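Local atomic coordinates of salivary nitrophorin (PDB entry 2IMQ), a protein that carries nitric oxide on a heme b group in bed bug saliva and delivers it to the host during feeding, dilating the blood vessels. Residues 185-188 with 194-197; 199-204 with 242-247. All coordinates share one frame; numbering follows the deposited sequence. Where two conformers were deposited one is given.

Interaction 1: 185-188 with 194-197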
ATOM      1  N   SER A 185      15.818  -9.945  18.981  1.00 14.09           N
ATOM      2  CA  SER A 185      15.713 -11.278  19.557  1.00 16.03           C
ATOM      3  C   SER A 185      14.443 -11.984  19.119  1.00 14.80           C
ATOM      4  O   SER A 185      14.492 -13.154  18.787  1.00 15.87           O
ATOM      5  CB  SER A 185      15.755 -11.202  21.071  1.00 17.41           C
ATOM      6  OG  SER A 185      15.692 -12.492  21.645  1.00 22.96           O
ATOM      7  N   LEU A 186      13.293 -11.298  19.106  1.00 13.83           N
ATOM      8  CA  LEU A 186      12.071 -11.898  18.642  1.00 13.56           C
ATOM      9  C   LEU A 186      12.121 -12.256  17.169  1.00 13.62           C
ATOM     10  O   LEU A 186      11.651 -13.308  16.774  1.00 15.15           O
ATOM     11  CB  LEU A 186      10.880 -10.992  18.985  1.00 14.70           C
ATOM     12  CG  LEU A 186      10.545 -10.856  20.460  1.00 15.63           C
ATOM     13  CD1 LEU A 186       9.527  -9.800  20.722  1.00 17.61           C
ATOM     14  CD2 LEU A 186       9.944 -12.155  21.042  1.00 21.37           C
ATOM     15  N   VAL A 187      12.756 -11.413  16.356  1.00 13.53           N
ATOM     16  CA  VAL A 187      12.960 -11.748  14.963  1.00 14.64           C
ATOM     17  C   VAL A 187      13.777 -13.052  14.859  1.00 14.97           C
ATOM     18  O   VAL A 187      13.452 -13.951  14.095  1.00 15.74           O
ATOM     19  CB  VAL A 187      13.620 -10.623  14.225  1.00 15.14           C
ATOM     20  CG1 VAL A 187      14.054 -11.049  12.825  1.00 19.86           C
ATOM     21  CG2 VAL A 187      12.683  -9.379  14.124  1.00 16.07           C
ATOM     22  N   ASP A 188      14.871 -13.131  15.604  1.00 15.69           N
ATOM     23  CA  ASP A 188      15.762 -14.275  15.517  1.00 16.52           C
ATOM     24  C   ASP A 188      15.022 -15.540  15.940  1.00 17.73           C
ATOM     25  O   ASP A 188      15.315 -16.643  15.446  1.00 20.32           O
ATOM     26  CB  ASP A 188      16.968 -14.085  16.441  1.00 18.35           C
ATOM     27  CG  ASP A 188      17.938 -13.057  15.956  1.00 18.93           C
ATOM     28  OD1 ASP A 188      17.861 -12.574  14.775  1.00 21.20           O
ATOM     29  OD2 ASP A 188      18.868 -12.693  16.724  1.00 25.19           O
ATOM     30  N   GLY A 194       4.663 -12.312  18.644  1.00 14.40           N
ATOM     31  CA  GLY A 194       5.185 -11.724  19.855  1.00 14.57           C
ATOM     32  C   GLY A 194       5.690 -10.335  19.600  1.00 14.13           C
ATOM     33  O   GLY A 194       5.487  -9.419  20.415  1.00 15.02           O
ATOM     34  N   LEU A 195       6.362 -10.126  18.491  1.00 13.38           N
ATOM     35  CA  LEU A 195       6.857  -8.795  18.132  1.00 12.87           C
ATOM     36  C   LEU A 195       5.699  -7.873  17.715  1.00 13.08           C
ATOM     37  O   LEU A 195       5.667  -6.678  18.052  1.00 13.04           O
ATOM     38  CB  LEU A 195       7.949  -8.879  17.077  1.00 14.01           C
ATOM     39  CG  LEU A 195       8.648  -7.556  16.742  1.00 14.61           C
ATOM     40  CD1 LEU A 195       9.212  -6.939  17.969  1.00 16.18           C
ATOM     41  CD2 LEU A 195       9.646  -7.752  15.703  1.00 17.75           C
ATOM     42  N   MET A 196       4.731  -8.449  17.028  0.50 13.61           N
ATOM     43  CA  MET A 196       3.530  -7.731  16.622  0.50 13.56           C
ATOM     44  C   MET A 196       2.746  -7.208  17.799  0.50 13.24           C
ATOM     45  O   MET A 196       1.985  -6.252  17.678  0.50 13.82           O
ATOM     46  CB  MET A 196       2.642  -8.609  15.723  0.50 14.68           C
ATOM     47  CG  MET A 196       1.659  -7.848  14.850  0.50 13.38           C
ATOM     48  SD  MET A 196       2.634  -6.821  13.673  0.50 17.64           S
ATOM     49  CE  MET A 196       2.892  -7.736  12.270  0.50 19.24           C
ATOM     50  N   ALA A 197       2.925  -7.786  18.980  1.00 13.53           N
ATOM     51  CA  ALA A 197       2.299  -7.257  20.193  1.00 15.42           C
ATOM     52  C   ALA A 197       2.725  -5.802  20.487  1.00 14.36           C
ATOM     53  O   ALA A 197       1.978  -5.069  21.075  1.00 16.91           O
ATOM     54  CB  ALA A 197       2.539  -8.139  21.368  1.00 16.82           C
TER
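Leu186 and Leu195, which bury the most surface here, meet between two short helices, 180-188 and 192-196. Both side chains set out toward the opposite helix, and the two CA atoms stand 6.1 Å apart, close enough for a side chain of one helix to reach the main chain of the other. Leu186 does this with one methyl: its CD1 lies 3.9 Å from CA of Leu195, and it also meets CD1 of Leu195 at 4.0 Å. The same methyl rests on the backbone of Gly194, 4.0 Å from its C atom, where the glycine presents main chain alone.

Leu195 answers with both branches. Its CG is anti to the backbone N (chi1 -173°), and the fork that follows sends CD1 to Leu186 while CD2 meets CG2 of Val187 at 3.8 Å. Val187 approaches at a slant and from the flank, with CG2 lying beside its own backbone N. Leu195 thus spans two consecutive residues of the neighbouring helix, and its side chain also touches Val176. The side chains meet through carbon atoms alone. Asn191, in the connection between the helices, touches Leu186 and accepts a hydrogen bond from Gly194 N through OD1. The contact is thus a packing of two short consecutive helices, joined by a short connection, at the edge of the DNase I-like beta-sandwich, away from the heme.

Interaction 2: 199-204 with 242-247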
ATOM      1  N   ASP A 199       3.599  -3.633  17.945  1.00 12.31           N
ATOM      2  CA  ASP A 199       3.292  -2.841  16.806  1.00 12.43           C
ATOM      3  C   ASP A 199       2.186  -1.836  17.146  1.00 11.97           C
ATOM      4  O   ASP A 199       1.261  -2.110  17.886  1.00 13.76           O
ATOM      5  CB  ASP A 199       2.868  -3.763  15.637  1.00 12.50           C
ATOM      6  CG  ASP A 199       2.433  -2.972  14.448  1.00 12.75           C
ATOM      7  OD1 ASP A 199       3.299  -2.508  13.654  1.00 13.28           O
ATOM      8  OD2 ASP A 199       1.199  -2.820  14.197  1.00 12.61           O
ATOM      9  N   GLN A 200       2.308  -0.660  16.531  1.00 12.62           N
ATOM     10  CA  GLN A 200       1.408   0.479  16.872  1.00 12.51           C
ATOM     11  C   GLN A 200       0.058   0.480  16.163  1.00 12.27           C
ATOM     12  O   GLN A 200      -0.771   1.295  16.483  1.00 13.71           O
ATOM     13  CB  GLN A 200       2.148   1.785  16.629  1.00 12.14           C
ATOM     14  CG  GLN A 200       3.284   2.034  17.592  1.00 12.93           C
ATOM     15  CD  GLN A 200       4.194   3.127  17.207  1.00 13.62           C
ATOM     16  OE1 GLN A 200       4.445   3.381  16.027  1.00 13.12           O
ATOM     17  NE2 GLN A 200       4.814   3.729  18.219  1.00 16.48           N
ATOM     18  N   LEU A 201      -0.217  -0.444  15.247  1.00 12.83           N
ATOM     19  CA  LEU A 201      -1.506  -0.383  14.560  1.00 12.92           C
ATOM     20  C   LEU A 201      -2.626  -0.524  15.568  1.00 13.21           C
ATOM     21  O   LEU A 201      -3.628   0.190  15.503  1.00 13.82           O
ATOM     22  CB  LEU A 201      -1.585  -1.414  13.444  1.00 13.64           C
ATOM     23  CG  LEU A 201      -2.913  -1.362  12.652  1.00 15.29           C
ATOM     24  CD1 LEU A 201      -3.075  -0.029  11.970  1.00 17.59           C
ATOM     25  CD2 LEU A 201      -2.890  -2.496  11.641  1.00 16.60           C
ATOM     26  N   LYS A 202      -2.513  -1.432  16.528  1.00 14.55           N
ATOM     27  CA  LYS A 202      -3.571  -1.575  17.516  1.00 15.40           C
ATOM     28  C   LYS A 202      -3.758  -0.347  18.369  1.00 15.74           C
ATOM     29  O   LYS A 202      -4.853  -0.067  18.807  1.00 17.18           O
ATOM     30  CB  LYS A 202      -3.284  -2.776  18.416  1.00 18.36           C
ATOM     31  CG  LYS A 202      -2.057  -2.677  19.234  1.00 20.69           C
ATOM     32  CD  LYS A 202      -1.858  -3.902  20.193  1.00 23.17           C
ATOM     33  CE  LYS A 202      -1.449  -5.121  19.443  1.00 22.96           C
ATOM     34  NZ  LYS A 202      -0.332  -5.003  18.410  1.00 20.29           N
ATOM     35  N   LYS A 203      -2.672   0.377  18.599  1.00 15.41           N
ATOM     36  CA  LYS A 203      -2.736   1.673  19.333  1.00 16.29           C
ATOM     37  C   LYS A 203      -3.450   2.722  18.522  1.00 15.25           C
ATOM     38  O   LYS A 203      -4.315   3.427  19.051  1.00 17.45           O
ATOM     39  CB  LYS A 203      -1.345   2.151  19.679  1.00 17.24           C
ATOM     40  CG  LYS A 203      -0.555   1.195  20.568  1.00 20.43           C
ATOM     41  CD  LYS A 203       0.831   1.857  20.879  1.00 24.67           C
ATOM     42  CE  LYS A 203       1.702   1.009  21.704  1.00 29.59           C
ATOM     43  NZ  LYS A 203       1.102   1.044  23.057  1.00 33.62           N
ATOM     44  N   ALA A 204      -3.152   2.802  17.238  1.00 14.61           N
ATOM     45  CA  ALA A 204      -3.880   3.675  16.346  1.00 15.22           C
ATOM     46  C   ALA A 204      -5.365   3.345  16.348  1.00 15.18           C
ATOM     47  O   ALA A 204      -6.197   4.235  16.476  1.00 15.70           O
ATOM     48  CB  ALA A 204      -3.285   3.579  14.958  1.00 14.25           C
ATOM     49  N   THR A 242       6.728  -1.575   8.039  1.00 12.18           N
ATOM     50  CA  THR A 242       6.493  -0.232   7.513  1.00 13.58           C
ATOM     51  C   THR A 242       5.386  -0.217   6.468  1.00 13.28           C
ATOM     52  O   THR A 242       4.270   0.251   6.728  1.00 14.31           O
ATOM     53  CB  THR A 242       7.783   0.376   7.077  1.00 13.69           C
ATOM     54  OG1 THR A 242       8.390  -0.471   6.123  1.00 15.38           O
ATOM     55  CG2 THR A 242       8.704   0.499   8.235  1.00 14.92           C
ATOM     56  N   ASP A 243       5.622  -0.857   5.344  1.00 13.40           N
ATOM     57  CA  ASP A 243       4.560  -1.023   4.312  1.00 13.57           C
ATOM     58  C   ASP A 243       3.506  -2.006   4.799  1.00 13.04           C
ATOM     59  O   ASP A 243       3.850  -3.110   5.228  1.00 14.28           O
ATOM     60  CB  ASP A 243       5.179  -1.513   3.018  1.00 14.71           C
ATOM     61  CG  ASP A 243       5.908  -0.381   2.317  1.00 17.25           C
ATOM     62  OD1 ASP A 243       5.186   0.455   1.673  1.00 17.71           O
ATOM     63  OD2 ASP A 243       7.153  -0.190   2.375  1.00 18.29           O
ATOM     64  N   ARG A 244       2.237  -1.632   4.708  1.00 12.54           N
ATOM     65  CA  ARG A 244       1.139  -2.409   5.174  1.00 12.66           C
ATOM     66  C   ARG A 244       0.054  -2.391   4.136  1.00 13.03           C
ATOM     67  O   ARG A 244      -0.062  -1.473   3.335  1.00 14.18           O
ATOM     68  CB  ARG A 244       0.554  -1.858   6.510  1.00 13.12           C
ATOM     69  CG  ARG A 244       1.593  -1.482   7.546  1.00 13.70           C
ATOM     70  CD  ARG A 244       2.370  -2.640   8.156  1.00 13.86           C
ATOM     71  NE  ARG A 244       1.648  -3.312   9.203  1.00 14.60           N
ATOM     72  CZ  ARG A 244       1.735  -3.018  10.487  1.00 13.53           C
ATOM     73  NH1 ARG A 244       2.557  -2.060  10.923  1.00 13.43           N
ATOM     74  NH2 ARG A 244       0.962  -3.674  11.353  1.00 15.09           N
ATOM     75  N   ALA A 245      -0.785  -3.418   4.195  1.00 12.96           N
ATOM     76  CA  ALA A 245      -2.052  -3.458   3.437  1.00 13.07           C
ATOM     77  C   ALA A 245      -3.189  -3.717   4.370  1.00 14.05           C
ATOM     78  O   ALA A 245      -3.177  -4.702   5.116  1.00 15.69           O
ATOM     79  CB  ALA A 245      -2.005  -4.572   2.375  1.00 15.43           C
ATOM     80  N   LEU A 246      -4.165  -2.831   4.338  1.00 13.49           N
ATOM     81  CA  LEU A 246      -5.367  -2.949   5.144  1.00 13.41           C
ATOM     82  C   LEU A 246      -6.543  -3.035   4.184  1.00 14.78           C
ATOM     83  O   LEU A 246      -6.545  -2.476   3.087  1.00 15.38           O
ATOM     84  CB  LEU A 246      -5.579  -1.717   6.022  1.00 14.65           C
ATOM     85  CG  LEU A 246      -4.457  -1.356   6.925  1.00 14.65           C
ATOM     86  CD1 LEU A 246      -4.834  -0.098   7.706  1.00 16.90           C
ATOM     87  CD2 LEU A 246      -4.047  -2.511   7.836  1.00 16.70           C
ATOM     88  N   TYR A 247      -7.577  -3.746   4.616  1.00 14.60           N
ATOM     89  CA  TYR A 247      -8.791  -3.892   3.814  1.00 15.17           C
ATOM     90  C   TYR A 247     -10.037  -3.779   4.639  1.00 15.54           C
ATOM     91  O   TYR A 247     -10.018  -4.033   5.829  1.00 16.77           O
ATOM     92  CB  TYR A 247      -8.807  -5.246   3.093  1.00 16.11           C
ATOM     93  CG  TYR A 247      -8.883  -6.474   3.944  1.00 16.47           C
ATOM     94  CD1 TYR A 247     -10.123  -7.103   4.222  1.00 19.31           C
ATOM     95  CD2 TYR A 247      -7.777  -7.044   4.494  1.00 17.23           C
ATOM     96  CE1 TYR A 247     -10.203  -8.263   5.012  1.00 18.76           C
ATOM     97  CE2 TYR A 247      -7.858  -8.211   5.246  1.00 17.84           C
ATOM     98  CZ  TYR A 247      -9.049  -8.807   5.520  1.00 20.73           C
ATOM     99  OH  TYR A 247      -9.047  -9.973   6.297  1.00 24.14           O
TER
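Asp199 and Arg244 meet head-on and form a buried, two-pronged salt bridge. Arg244 presents the end of its guanidinium: NH1 reaches OD1 of Asp199 at 2.9 Å, and NH2 reaches OD2 of Asp199 at 3.0 Å. The two bonds differ in shape. The one from NH2 is nearly straight (173°), with OD2 in the guanidinium plane; the one from NH1 is bent (144°) and meets OD1 on its syn side. The planes of the two groups are turned 60° apart; NH2 meets OD2 from above the carboxylate, while NH1 stays nearer its plane. Arg244 bends at chi2 and chi3 to bring its end groups there, and its rotation is fixed further by a salt bridge from NE to Glu215 and a hydrogen bond from NH1 to Trp241 O. The two acids probably offset its buried positive charge.

OD2 of Asp199 has a second donor, the backbone N of Leu201 at 3.0 Å, which arrives from the opposite face of the carboxylate. This capping bond ties the salt bridge to the start of helix 201-206.

Van der Waals packing completes the contact. The CB methylene of Leu201 lies 4.0 Å from NH2 of Arg244, oblique to the guanidinium. The apolar part is the meeting of CD2 of Leu201 with CD2 of Leu246 at 4.0 Å, where the two leucine side chains pass alongside, running in opposite senses. Arg244 and Leu246, two residues apart on strand 243-248, both set out from the strand on the side of 199-204. The result is a capped helix start anchored by a salt bridge to an outermost strand of one sheet of the DNase I-like beta-sandwich.

Interactions 1 and 2 follow one another along the chain: helix 192-196 leads through a short connection to helix 201-206, and the first pair of segments is complete before the second begins. Their centres are about 16 Å apart, on the same side of the molecule, but the centre of interaction 1 lies about 23 Å from the chain centre and that of interaction 2 about 11 Å. Lys202 of the second contact joins them directly, its NZ hydrogen-bonded to the backbone O of Met196 in the first at 2.7 Å. Both contacts lie away from the heme pocket and its proximal ligand Cys60.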